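Local coordinates for aminoglycoside N(3)-acetyltransferase (Enterobacter cloacae, PDB 6NP2), which probably confers resistance to 2-deoxystreptamine antibiotics such as gentamicin and kanamycin by transferring an acetyl group from acetyl-CoA to their N3 amine, at residues A[116-121]-A[139-144]. Sequence-based numbering, arbitrary orientation. Where two conformers were deposited one is given.
With SIS ((1S,2S,3R,4S,6R)-4,6-diamino-3-{[(2S,3R)-3-amino-6-(aminomethyl)-3,4-dihydro-2H-pyran-2-yl]oxy}-2-hydroxycyclohexyl 3-deoxy-4-C-methyl-3-(methylamino)-beta-L-arabinopyranoside), chain B.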
# COMPACT_ATOMS: atom_id res chain seq x y z
N HIS A 116 -10.23 5.75 4.31
CA HIS A 116 -9.38 5.79 5.49
C HIS A 116 -8.29 6.81 5.25
O HIS A 116 -7.46 6.62 4.36
CB HIS A 116 -8.77 4.41 5.70
CG HIS A 116 -8.13 4.23 7.03
ND1 HIS A 116 -7.10 5.02 7.49
CD2 HIS A 116 -8.37 3.31 8.00
CE1 HIS A 116 -6.73 4.59 8.68
NE2 HIS A 116 -7.48 3.55 9.00
N PRO A 117 -8.23 7.91 6.01
CA PRO A 117 -7.31 8.98 5.59
C PRO A 117 -5.85 8.61 5.68
O PRO A 117 -5.06 9.04 4.84
CB PRO A 117 -7.69 10.14 6.53
CG PRO A 117 -9.10 9.87 6.87
CD PRO A 117 -9.16 8.38 7.04
N ASP A 118 -5.45 7.82 6.67
CA ASP A 118 -4.05 7.47 6.82
C ASP A 118 -3.67 6.26 5.98
O ASP A 118 -2.55 6.19 5.46
CB ASP A 118 -3.69 7.23 8.29
CG ASP A 118 -2.20 7.12 8.49
OD1 ASP A 118 -1.49 8.14 8.32
OD2 ASP A 118 -1.73 6.01 8.81
N ALA A 119 -4.58 5.31 5.84
CA ALA A 119 -4.32 4.08 5.09
C ALA A 119 -4.87 4.14 3.67
O ALA A 119 -4.99 3.10 3.01
CB ALA A 119 -4.90 2.89 5.85
N SER A 120 -5.13 5.33 3.15
CA SER A 120 -5.93 5.46 1.93
C SER A 120 -5.32 4.69 0.76
O SER A 120 -4.12 4.76 0.49
CB SER A 120 -6.06 6.94 1.57
OG SER A 120 -6.96 7.13 0.49
N MET A 121 -6.18 3.97 0.07
CA MET A 121 -5.83 3.17 -1.10
C MET A 121 -6.54 3.71 -2.34
O MET A 121 -7.71 4.08 -2.28
CB MET A 121 -6.31 1.74 -0.86
CG MET A 121 -5.83 1.09 0.43
SD MET A 121 -4.16 0.45 0.24
CE MET A 121 -3.68 0.09 1.90
N ALA A 139 -9.61 -0.58 10.68
CA ALA A 139 -9.38 -1.65 9.71
C ALA A 139 -8.43 -1.16 8.61
O ALA A 139 -8.74 -1.17 7.42
CB ALA A 139 -10.71 -2.13 9.14
N ALA A 140 -7.24 -0.74 9.01
CA ALA A 140 -6.32 -0.12 8.07
C ALA A 140 -5.83 -1.10 7.01
O ALA A 140 -5.98 -0.85 5.81
CB ALA A 140 -5.14 0.51 8.80
N TYR A 141 -5.25 -2.23 7.44
CA TYR A 141 -4.62 -3.18 6.52
C TYR A 141 -5.09 -4.61 6.72
O TYR A 141 -4.60 -5.51 6.03
CB TYR A 141 -3.09 -3.15 6.63
CG TYR A 141 -2.56 -1.75 6.58
CD1 TYR A 141 -2.56 -1.00 5.41
CD2 TYR A 141 -2.11 -1.13 7.72
CE1 TYR A 141 -2.14 0.31 5.39
CE2 TYR A 141 -1.67 0.19 7.71
CZ TYR A 141 -1.69 0.90 6.53
OH TYR A 141 -1.29 2.22 6.50
N GLY A 142 -5.99 -4.86 7.66
CA GLY A 142 -6.37 -6.21 8.00
C GLY A 142 -7.69 -6.60 7.39
O GLY A 142 -8.10 -6.09 6.35
N PRO A 143 -8.38 -7.53 8.05
CA PRO A 143 -9.71 -7.93 7.60
C PRO A 143 -10.60 -6.73 7.32
O PRO A 143 -10.57 -5.72 8.04
CB PRO A 143 -10.22 -8.78 8.76
CG PRO A 143 -8.97 -9.39 9.31
CD PRO A 143 -7.93 -8.33 9.21
N ARG A 144 -11.36 -6.83 6.24
CA ARG A 144 -12.36 -5.86 5.80
C ARG A 144 -11.75 -4.66 5.09
O ARG A 144 -12.50 -3.78 4.65
CB ARG A 144 -13.31 -5.41 6.92
CG ARG A 144 -14.02 -6.59 7.62
CD ARG A 144 -15.08 -6.15 8.66
NE ARG A 144 -16.18 -5.38 8.07
CZ ARG A 144 -17.30 -5.89 7.56
NH1 ARG A 144 -17.51 -7.20 7.56
NH2 ARG A 144 -18.23 -5.08 7.06
C11 SIS B . 8.03 2.58 7.31
C12 SIS B . 2.78 2.71 7.20
C13 SIS B . 2.69 5.40 9.29
C21 SIS B . 9.14 2.81 6.27
C22 SIS B . 3.27 1.27 7.16
C23 SIS B . 1.63 6.42 8.88
C31 SIS B . 10.40 3.26 7.03
C32 SIS B . 4.67 1.27 6.55
C33 SIS B . 2.28 7.58 8.11
C41 SIS B . 10.60 2.43 8.27
C42 SIS B . 5.63 2.15 7.35
C43 SIS B . 3.41 8.18 8.95
C51 SIS B . 9.68 1.64 8.75
C52 SIS B . 5.11 3.57 7.50
C53 SIS B . 4.38 7.10 9.43
C61 SIS B . 9.97 0.86 10.01
C62 SIS B . 3.70 3.55 8.08
C83 SIS B . 4.22 9.18 8.11
C93 SIS B . 1.20 8.94 6.36
N12 SIS B . 1.41 2.76 7.72
N21 SIS B . 9.37 1.56 5.53
N32 SIS B . 5.23 -0.09 6.51
N33 SIS B . 1.25 8.60 7.80
N61 SIS B . 8.75 0.81 10.85
O11 SIS B . 6.85 2.16 6.61
O23 SIS B . 0.72 5.79 8.00
O43 SIS B . 2.80 8.83 10.06
O51 SIS B . 8.45 1.54 8.20
O52 SIS B . 5.95 4.29 8.39
O53 SIS B . 3.70 6.02 10.06
O62 SIS B . 3.26 4.91 8.09
O HOH W 1 -2.61 3.43 8.64
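Ala119 and Tyr141 meet beside the bound aminoglycoside, sisomicin: the methyl CB of Ala119 lies 3.7 Å from the phenol oxygen OH and also touches the ring carbon CE1. At the ring's edge, near its plane, comes the methyl CE of Met121, 3.8 Å from Tyr141 CE1; the flexible thioether, bent at chi2 (-81°), reaches the aromatic rim crosswise. Ala140 CB packs against Ala119 CB and lies 3.8 Å from His116 NE2, small methyls suiting closely approaching loops. The flat His116 ring suits its place by laying one face against Ala119 CB.

The polar link runs through a water, which donates to Asp118 OD2 (2.7 Å) and also hydrogen-bonds Tyr141 OH. Both residues hold the drug as well. Asp118 accepts hydrogen bonds from sisomicin N33 on OD1 and O23 on OD2. Tyrosine supplies an apolar ring for the methyls and a hydroxyl that accepts from N12, the amine on the central 2-deoxystreptamine ring, at 3.0 Å.

Farther out, Ser65 OG is hydrogen-bonded to Asp118 OD1, and His171, an acetyl-CoA-binding residue, meets the Tyr141 ring and is also hydrogen-bonded to the drug. The Asp118 carboxylate probably faces a cationic methylamine at N33. Apolar packing and the shared water join two loops into one wall of the aminoglycoside pocket.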